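Local coordinates for protein multicopper oxidase (Pseudomonas thermotolerans, PDB 6VOW) that probably oxidises phenolic and related substrates in the manner of a laccase, using its bound copper ions to pass the electrons on to dioxygen, at residues 34-46 with 73-87. Sequence-based numbering, arbitrary orientation.
Sequences SAVTHDYELIAAP and CRQGDWLRVRFINKL
With CG of His38 turned anti to its carbonyl carbon (chi1 -54°) and CG of Asp77 set likewise (chi1 -60°), ring and carboxylate meet nearly coplanar at the end of the type II beta turn from Arg74 to Asp77. His38 NE2 donates to the anti lone pair of Asp77 OD2 at 2.8 Å. Cys73 covers one face of the same ring: its SG stands 3.6 Å from the ring centroid in a sulfur-aromatic contact, and its CA makes a CH-pi contact. Held at edge and face, the imidazole links strand 37-46 to the strand pair that the turn connects, one in each sheet of the cupredoxin-like sandwich. Replacing His38 by alanine would remove the NE2 donor and is likely to leave Asp77 OD2 without its mate and Cys73 without the ring it packs on.

On the opposite sheet face, one of two modelled conformers of Arg80 grips Asp39 side-on. Its NE reaches the syn lone pair of Asp39 OD1, almost in the guanidinium plane, while NH2 meets OD2 with some tilt. In this conformer Thr37 CG2 lies over the centre of the guanidinium, 3.7 Å from Arg80 CZ. The strands are paired in parallel, bonded from Trp78 N to Val36 O through to Lys86 N and Ala44 O.

Beyond His38 the inward face becomes mostly apolar, though Tyr40 OH bonds to the backbone N of Arg72. Tyr40 offers a ring edge, CD2, to Leu79 CD1 at 3.8 Å, Leu42 CB packs on Val81 CG1 at 3.6 Å, and Ala44 CB sits at the edge of Phe83, 3.6 Å from CE1. The chemistry thus divides in part by face: an exposed salt bridge outside, beside the apolar pair Ile43 and Ile84, mainly hydrocarbon within, and at one end a histidine whose proton on NE2 the carboxylate would be expected to favour.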
ATOM      1  N   SER A  34       1.265 -23.743  20.156  1.00 82.18           N
ATOM      2  CA  SER A  34       0.537 -24.099  18.884  1.00 77.19           C
ATOM      3  C   SER A  34      -0.224 -22.966  18.107  1.00 77.09           C
ATOM      4  O   SER A  34      -0.308 -23.092  16.897  1.00 78.08           O
ATOM      5  CB  SER A  34      -0.387 -25.288  19.123  1.00 72.83           C
ATOM      6  OG  SER A  34      -1.001 -25.680  17.905  1.00 80.70           O
ATOM      7  N   ALA A  35      -0.809 -21.945  18.774  1.00 53.42           N
ATOM      8  CA  ALA A  35      -1.369 -20.739  18.097  1.00 52.29           C
ATOM      9  C   ALA A  35      -1.319 -19.457  18.892  1.00 43.16           C
ATOM     10  O   ALA A  35      -1.750 -19.396  20.053  1.00 50.59           O
ATOM     11  CB  ALA A  35      -2.817 -20.964  17.655  1.00 57.93           C
ATOM     12  N   VAL A  36      -0.861 -18.417  18.241  1.00 37.74           N
ATOM     13  CA  VAL A  36      -0.915 -17.067  18.743  1.00 39.56           C
ATOM     14  C   VAL A  36      -1.801 -16.258  17.805  1.00 36.58           C
ATOM     15  O   VAL A  36      -1.633 -16.316  16.576  1.00 37.19           O
ATOM     16  CB  VAL A  36       0.477 -16.443  18.771  1.00 41.80           C
ATOM     17  CG1 VAL A  36       0.426 -15.179  19.605  1.00 42.19           C
ATOM     18  CG2 VAL A  36       1.512 -17.455  19.287  1.00 42.94           C
ATOM     19  N   THR A  37      -2.685 -15.506  18.415  1.00 37.30           N
ATOM     20  CA  THR A  37      -3.787 -14.735  17.836  1.00 38.68           C
ATOM     21  C   THR A  37      -3.780 -13.296  18.403  1.00 37.64           C
ATOM     22  O   THR A  37      -3.789 -13.086  19.586  1.00 40.32           O
ATOM     23  CB  THR A  37      -5.122 -15.436  18.115  1.00 36.43           C
ATOM     24  OG1 THR A  37      -5.077 -16.716  17.559  1.00 37.54           O
ATOM     25  CG2 THR A  37      -6.259 -14.772  17.443  1.00 41.98           C
ATOM     26  N   HIS A  38      -3.726 -12.319  17.504  1.00 35.02           N
ATOM     27  CA  HIS A  38      -3.766 -10.907  17.807  1.00 34.64           C
ATOM     28  C   HIS A  38      -5.172 -10.489  17.500  1.00 38.51           C
ATOM     29  O   HIS A  38      -5.575 -10.484  16.332  1.00 40.93           O
ATOM     30  CB  HIS A  38      -2.790 -10.178  16.899  1.00 37.36           C
ATOM     31  CG  HIS A  38      -1.416 -10.715  16.944  1.00 36.74           C
ATOM     32  ND1 HIS A  38      -0.393  -9.989  17.473  1.00 39.01           N
ATOM     33  CD2 HIS A  38      -0.880 -11.902  16.562  1.00 43.52           C
ATOM     34  CE1 HIS A  38       0.722 -10.692  17.412  1.00 43.46           C
ATOM     35  NE2 HIS A  38       0.452 -11.862  16.885  1.00 41.42           N
ATOM     36  N   ASP A  39      -5.979 -10.330  18.552  1.00 35.56           N
ATOM     37  CA  ASP A  39      -7.365  -9.818  18.473  1.00 41.12           C
ATOM     38  C   ASP A  39      -7.508  -8.293  18.494  1.00 40.78           C
ATOM     39  O   ASP A  39      -6.933  -7.559  19.339  1.00 36.12           O
ATOM     40  CB  ASP A  39      -8.316 -10.407  19.559  1.00 40.76           C
ATOM     41  CG  ASP A  39      -8.739 -11.784  19.217  1.00 48.67           C
ATOM     42  OD1 ASP A  39      -9.599 -11.892  18.358  1.00 63.39           O
ATOM     43  OD2 ASP A  39      -8.194 -12.786  19.682  1.00 51.01           O
ATOM     44  N   TYR A  40      -8.299  -7.858  17.516  1.00 42.50           N
ATOM     45  CA  TYR A  40      -8.657  -6.487  17.329  1.00 46.66           C
ATOM     46  C   TYR A  40     -10.158  -6.427  17.011  1.00 41.52           C
ATOM     47  O   TYR A  40     -10.698  -7.330  16.354  1.00 41.87           O
ATOM     48  CB  TYR A  40      -7.872  -5.899  16.160  1.00 48.66           C
ATOM     49  CG  TYR A  40      -6.418  -5.643  16.378  1.00 36.39           C
ATOM     50  CD1 TYR A  40      -6.005  -4.527  17.042  1.00 45.62           C
ATOM     51  CD2 TYR A  40      -5.458  -6.526  15.945  1.00 37.20           C
ATOM     52  CE1 TYR A  40      -4.675  -4.256  17.229  1.00 43.46           C
ATOM     53  CE2 TYR A  40      -4.139  -6.270  16.130  1.00 34.77           C
ATOM     54  CZ  TYR A  40      -3.771  -5.141  16.813  1.00 36.32           C
ATOM     55  OH  TYR A  40      -2.487  -4.816  16.998  1.00 38.21           O
ATOM     56  N   GLU A  41     -10.814  -5.424  17.590  1.00 47.71           N
ATOM     57  CA  GLU A  41     -12.151  -4.958  17.202  1.00 50.83           C
ATOM     58  C   GLU A  41     -11.901  -3.652  16.461  1.00 56.95           C
ATOM     59  O   GLU A  41     -11.403  -2.678  17.090  1.00 53.75           O
ATOM     60  CB  GLU A  41     -13.012  -4.661  18.430  1.00 51.55           C
ATOM     61  CG  GLU A  41     -14.427  -4.283  18.044  1.00 58.16           C
ATOM     62  CD  GLU A  41     -15.328  -3.817  19.170  1.00 61.36           C
ATOM     63  OE1 GLU A  41     -15.035  -2.857  19.895  1.00 70.76           O
ATOM     64  OE2 GLU A  41     -16.389  -4.393  19.287  1.00 59.57           O
ATOM     65  N   LEU A  42     -12.228  -3.634  15.158  1.00 52.02           N
ATOM     66  CA  LEU A  42     -11.955  -2.475  14.312  1.00 41.30           C
ATOM     67  C   LEU A  42     -13.272  -1.914  13.811  1.00 40.76           C
ATOM     68  O   LEU A  42     -14.013  -2.607  13.115  1.00 44.33           O
ATOM     69  CB  LEU A  42     -11.080  -2.814  13.124  1.00 39.06           C
ATOM     70  CG  LEU A  42     -10.554  -1.579  12.366  1.00 42.44           C
ATOM     71  CD1 LEU A  42      -9.808  -0.628  13.295  1.00 54.01           C
ATOM     72  CD2 LEU A  42      -9.649  -1.929  11.223  1.00 43.51           C
ATOM     73  N   ILE A  43     -13.548  -0.647  14.129  1.00 40.16           N
ATOM     74  CA  ILE A  43     -14.806   0.042  13.729  1.00 38.35           C
ATOM     75  C   ILE A  43     -14.525   1.181  12.687  1.00 43.52           C
ATOM     76  O   ILE A  43     -13.760   2.096  12.965  1.00 48.40           O
ATOM     77  CB  ILE A  43     -15.425   0.650  14.994  1.00 43.84           C
ATOM     78  CG1 ILE A  43     -15.849  -0.423  15.997  1.00 49.89           C
ATOM     79  CG2 ILE A  43     -16.599   1.496  14.672  1.00 53.88           C
ATOM     80  CD1 ILE A  43     -16.167   0.143  17.367  1.00 53.17           C
ATOM     81  N   ALA A  44     -15.173   1.106  11.519  1.00 35.33           N
ATOM     82  CA  ALA A  44     -15.280   2.181  10.540  1.00 35.14           C
ATOM     83  C   ALA A  44     -16.476   3.102  10.907  1.00 37.71           C
ATOM     84  O   ALA A  44     -17.621   2.684  11.083  1.00 42.12           O
ATOM     85  CB  ALA A  44     -15.503   1.571   9.188  1.00 36.11           C
ATOM     86  N   ALA A  45     -16.217   4.374  11.004  1.00 33.31           N
ATOM     87  CA  ALA A  45     -17.216   5.314  11.458  1.00 36.65           C
ATOM     88  C   ALA A  45     -16.793   6.710  11.066  1.00 44.55           C
ATOM     89  O   ALA A  45     -15.598   6.921  10.836  1.00 43.65           O
ATOM     90  CB  ALA A  45     -17.352   5.271  12.963  1.00 40.08           C
ATOM     91  N   PRO A  46     -17.778   7.669  11.035  1.00 47.03           N
ATOM     92  CA  PRO A  46     -17.463   9.041  10.748  1.00 35.91           C
ATOM     93  C   PRO A  46     -16.499   9.597  11.745  1.00 36.10           C
ATOM     94  O   PRO A  46     -16.681   9.385  12.911  1.00 45.50           O
ATOM     95  CB  PRO A  46     -18.835   9.755  10.854  1.00 44.84           C
ATOM     96  CG  PRO A  46     -19.893   8.687  10.641  1.00 45.88           C
ATOM     97  CD  PRO A  46     -19.255   7.460  11.198  1.00 47.76           C
ATOM     98  N   CYS A  73       0.601  -7.360  13.943  1.00 39.54           N
ATOM     99  CA  CYS A  73       0.649  -8.781  14.134  1.00 36.60           C
ATOM    100  C   CYS A  73       2.114  -9.213  14.144  1.00 34.70           C
ATOM    101  O   CYS A  73       3.045  -8.376  14.139  1.00 33.50           O
ATOM    102  CB  CYS A  73      -0.119  -9.521  13.041  1.00 41.83           C
ATOM    103  SG  CYS A  73      -0.648 -11.289  13.463  1.00 51.30           S
ATOM    104  N   ARG A  74       2.355 -10.516  14.240  1.00 29.19           N
ATOM    105  CA  ARG A  74       3.723 -11.036  14.339  1.00 34.91           C
ATOM    106  C   ARG A  74       3.686 -12.105  13.367  1.00 33.83           C
ATOM    107  O   ARG A  74       2.615 -12.725  13.226  1.00 40.16           O
ATOM    108  CB  ARG A  74       3.965 -11.563  15.777  1.00 52.72           C
ATOM    109  CG  ARG A  74       5.082 -12.574  16.005  1.00 62.05           C
ATOM    110  CD  ARG A  74       6.287 -11.907  16.603  1.00 72.37           C
ATOM    111  NE  ARG A  74       5.905 -11.113  17.768  1.00 76.19           N
ATOM    112  CZ  ARG A  74       6.623 -10.108  18.269  1.00 84.77           C
ATOM    113  NH1 ARG A  74       7.772  -9.728  17.708  1.00 89.97           N
ATOM    114  NH2 ARG A  74       6.184  -9.451  19.334  1.00 93.28           N
ATOM    115  N   GLN A  75       4.781 -12.265  12.629  1.00 37.45           N
ATOM    116  CA  GLN A  75       4.864 -13.238  11.580  1.00 37.04           C
ATOM    117  C   GLN A  75       4.681 -14.628  12.107  1.00 37.28           C
ATOM    118  O   GLN A  75       5.340 -14.989  13.055  1.00 37.97           O
ATOM    119  CB  GLN A  75       6.246 -13.127  10.941  1.00 45.66           C
ATOM    120  CG  GLN A  75       6.524 -14.055   9.786  1.00 42.75           C
ATOM    121  CD  GLN A  75       7.888 -13.801   9.248  1.00 37.05           C
ATOM    122  OE1 GLN A  75       8.760 -13.328   9.965  1.00 37.24           O
ATOM    123  NE2 GLN A  75       8.088 -14.090   7.979  1.00 36.27           N
ATOM    124  N   GLY A  76       3.801 -15.394  11.468  1.00 45.88           N
ATOM    125  CA  GLY A  76       3.474 -16.770  11.875  1.00 43.59           C
ATOM    126  C   GLY A  76       2.221 -16.786  12.719  1.00 40.65           C
ATOM    127  O   GLY A  76       1.600 -17.798  12.876  1.00 45.26           O
ATOM    128  N   ASP A  77       1.809 -15.644  13.223  1.00 41.33           N
ATOM    129  CA  ASP A  77       0.628 -15.616  14.079  1.00 40.99           C
ATOM    130  C   ASP A  77      -0.659 -15.304  13.313  1.00 39.13           C
ATOM    131  O   ASP A  77      -0.616 -14.990  12.111  1.00 41.78           O
ATOM    132  CB  ASP A  77       0.818 -14.592  15.181  1.00 42.76           C
ATOM    133  CG  ASP A  77       1.996 -14.875  16.057  1.00 40.29           C
ATOM    134  OD1 ASP A  77       2.602 -15.960  15.944  1.00 43.21           O
ATOM    135  OD2 ASP A  77       2.238 -14.002  16.902  1.00 44.93           O
ATOM    136  N   TRP A  78      -1.793 -15.447  14.011  1.00 37.93           N
ATOM    137  CA  TRP A  78      -3.160 -15.183  13.488  1.00 36.10           C
ATOM    138  C   TRP A  78      -3.500 -13.812  13.814  1.00 38.02           C
ATOM    139  O   TRP A  78      -3.246 -13.373  14.942  1.00 36.76           O
ATOM    140  CB  TRP A  78      -4.265 -16.069  14.077  1.00 38.86           C
ATOM    141  CG  TRP A  78      -4.242 -17.482  13.623  1.00 44.45           C
ATOM    142  CD1 TRP A  78      -3.598 -18.480  14.238  1.00 51.68           C
ATOM    143  CD2 TRP A  78      -4.895 -18.069  12.510  1.00 49.52           C
ATOM    144  NE1 TRP A  78      -3.741 -19.639  13.565  1.00 54.98           N
ATOM    145  CE2 TRP A  78      -4.567 -19.431  12.511  1.00 61.62           C
ATOM    146  CE3 TRP A  78      -5.713 -17.588  11.497  1.00 45.42           C
ATOM    147  CZ2 TRP A  78      -5.027 -20.312  11.541  1.00 69.67           C
ATOM    148  CZ3 TRP A  78      -6.159 -18.440  10.565  1.00 43.03           C
ATOM    149  CH2 TRP A  78      -5.828 -19.788  10.575  1.00 59.05           C
ATOM    150  N   LEU A  79      -4.057 -13.117  12.798  1.00 35.80           N
ATOM    151  CA  LEU A  79      -4.563 -11.783  12.957  1.00 41.13           C
ATOM    152  C   LEU A  79      -6.032 -11.995  12.945  1.00 39.03           C
ATOM    153  O   LEU A  79      -6.486 -12.587  11.978  1.00 38.47           O
ATOM    154  CB  LEU A  79      -4.161 -10.874  11.752  1.00 42.82           C
ATOM    155  CG  LEU A  79      -4.753  -9.482  11.840  1.00 38.41           C
ATOM    156  CD1 LEU A  79      -4.484  -8.939  13.176  1.00 43.72           C
ATOM    157  CD2 LEU A  79      -4.100  -8.562  10.836  1.00 45.85           C
ATOM    158  N   ARG A  80      -6.750 -11.497  13.961  0.50 38.83           N
ATOM    159  CA  ARG A  80      -8.221 -11.666  14.061  0.50 38.45           C
ATOM    160  C   ARG A  80      -8.815 -10.325  14.291  0.50 37.65           C
ATOM    161  O   ARG A  80      -8.500  -9.639  15.285  0.50 32.51           O
ATOM    162  CB  ARG A  80      -8.593 -12.604  15.215  0.50 44.08           C
ATOM    163  CG  ARG A  80     -10.062 -13.031  15.268  0.50 48.42           C
ATOM    164  CD  ARG A  80     -10.275 -14.354  16.017  0.50 47.69           C
ATOM    165  NE  ARG A  80      -9.898 -14.246  17.430  0.50 44.17           N
ATOM    166  CZ  ARG A  80      -9.799 -15.290  18.239  0.50 38.28           C
ATOM    167  NH1 ARG A  80     -10.032 -16.476  17.791  0.50 35.11           N
ATOM    168  NH2 ARG A  80      -9.447 -15.134  19.483  0.50 32.89           N
ATOM    169  N   VAL A  81      -9.624  -9.893  13.333  1.00 40.47           N
ATOM    170  CA  VAL A  81     -10.176  -8.548  13.407  1.00 39.02           C
ATOM    171  C   VAL A  81     -11.660  -8.663  13.228  1.00 43.12           C
ATOM    172  O   VAL A  81     -12.139  -9.094  12.189  1.00 47.39           O
ATOM    173  CB  VAL A  81      -9.648  -7.616  12.328  1.00 43.39           C
ATOM    174  CG1 VAL A  81     -10.337  -6.253  12.535  1.00 47.22           C
ATOM    175  CG2 VAL A  81      -8.129  -7.533  12.428  1.00 35.48           C
ATOM    176  N   ARG A  82     -12.353  -8.298  14.292  1.00 41.67           N
ATOM    177  CA  ARG A  82     -13.798  -8.131  14.320  1.00 45.73           C
ATOM    178  C   ARG A  82     -14.051  -6.751  13.726  1.00 41.31           C
ATOM    179  O   ARG A  82     -13.895  -5.733  14.400  1.00 34.76           O
ATOM    180  CB  ARG A  82     -14.276  -8.290  15.772  1.00 46.32           C
ATOM    181  CG  ARG A  82     -15.675  -7.836  16.106  1.00 54.04           C
ATOM    182  CD  ARG A  82     -16.674  -8.678  15.428  1.00 67.36           C
ATOM    183  NE  ARG A  82     -16.790 -10.057  15.954  1.00 74.56           N
ATOM    184  CZ  ARG A  82     -17.534 -10.428  16.983  1.00 72.59           C
ATOM    185  NH1 ARG A  82     -18.189  -9.548  17.737  1.00 76.20           N
ATOM    186  NH2 ARG A  82     -17.582 -11.704  17.277  1.00 69.08           N
ATOM    187  N   PHE A  83     -14.355  -6.753  12.407  1.00 38.29           N
ATOM    188  CA  PHE A  83     -14.653  -5.553  11.752  1.00 41.15           C
ATOM    189  C   PHE A  83     -16.158  -5.196  11.818  1.00 41.46           C
ATOM    190  O   PHE A  83     -17.016  -5.939  11.464  1.00 41.51           O
ATOM    191  CB  PHE A  83     -14.180  -5.529  10.324  1.00 41.44           C
ATOM    192  CG  PHE A  83     -14.736  -4.367   9.596  1.00 38.22           C
ATOM    193  CD1 PHE A  83     -14.425  -3.061  10.016  1.00 51.22           C
ATOM    194  CD2 PHE A  83     -15.546  -4.535   8.529  1.00 38.59           C
ATOM    195  CE1 PHE A  83     -14.930  -1.948   9.311  1.00 52.51           C
ATOM    196  CE2 PHE A  83     -16.076  -3.420   7.822  1.00 37.41           C
ATOM    197  CZ  PHE A  83     -15.760  -2.157   8.217  1.00 42.54           C
ATOM    198  N   ILE A  84     -16.416  -4.019  12.310  1.00 36.40           N
ATOM    199  CA  ILE A  84     -17.773  -3.563  12.523  1.00 43.63           C
ATOM    200  C   ILE A  84     -17.983  -2.324  11.704  1.00 42.04           C
ATOM    201  O   ILE A  84     -17.286  -1.334  11.911  1.00 33.85           O
ATOM    202  CB  ILE A  84     -18.028  -3.202  13.984  1.00 45.71           C
ATOM    203  CG1 ILE A  84     -17.720  -4.424  14.892  1.00 54.49           C
ATOM    204  CG2 ILE A  84     -19.501  -2.852  14.167  1.00 53.84           C
ATOM    205  CD1 ILE A  84     -17.765  -4.135  16.398  1.00 52.28           C
ATOM    206  N   ASN A  85     -18.984  -2.362  10.833  1.00 43.59           N
ATOM    207  CA  ASN A  85     -19.281  -1.236   9.931  1.00 31.48           C
ATOM    208  C   ASN A  85     -20.263  -0.250  10.609  1.00 43.10           C
ATOM    209  O   ASN A  85     -21.449  -0.537  10.736  1.00 44.72           O
ATOM    210  CB  ASN A  85     -19.859  -1.779   8.650  1.00 37.77           C
ATOM    211  CG  ASN A  85     -20.140  -0.699   7.637  1.00 36.08           C
ATOM    212  OD1 ASN A  85     -19.752   0.421   7.798  1.00 39.59           O
ATOM    213  ND2 ASN A  85     -20.764  -1.053   6.594  1.00 47.53           N
ATOM    214  N   LYS A  86     -19.768   0.879  11.098  1.00 44.49           N
ATOM    215  CA  LYS A  86     -20.664   1.962  11.573  1.00 42.04           C
ATOM    216  C   LYS A  86     -20.726   3.193  10.646  1.00 38.74           C
ATOM    217  O   LYS A  86     -20.914   4.361  11.071  1.00 36.35           O
ATOM    218  CB  LYS A  86     -20.280   2.359  12.960  1.00 48.50           C
ATOM    219  CG  LYS A  86     -20.440   1.246  13.990  1.00 57.38           C
ATOM    220  CD  LYS A  86     -20.360   1.874  15.391  1.00 75.20           C
ATOM    221  CE  LYS A  86     -20.895   1.010  16.527  1.00 78.76           C
ATOM    222  NZ  LYS A  86     -20.330   1.448  17.837  1.00 72.72           N
ATOM    223  N   LEU A  87     -20.553   2.911   9.362  1.00 41.68           N
ATOM    224  CA  LEU A  87     -20.790   3.884   8.322  1.00 48.56           C
ATOM    225  C   LEU A  87     -22.210   3.729   7.893  1.00 54.69           C
ATOM    226  O   LEU A  87     -22.976   2.884   8.370  1.00 51.25           O
ATOM    227  CB  LEU A  87     -19.822   3.701   7.127  1.00 47.54           C
ATOM    228  CG  LEU A  87     -18.387   3.847   7.481  1.00 37.96           C
ATOM    229  CD1 LEU A  87     -17.551   3.364   6.338  1.00 49.25           C
ATOM    230  CD2 LEU A  87     -18.010   5.279   7.861  1.00 45.76           C
TER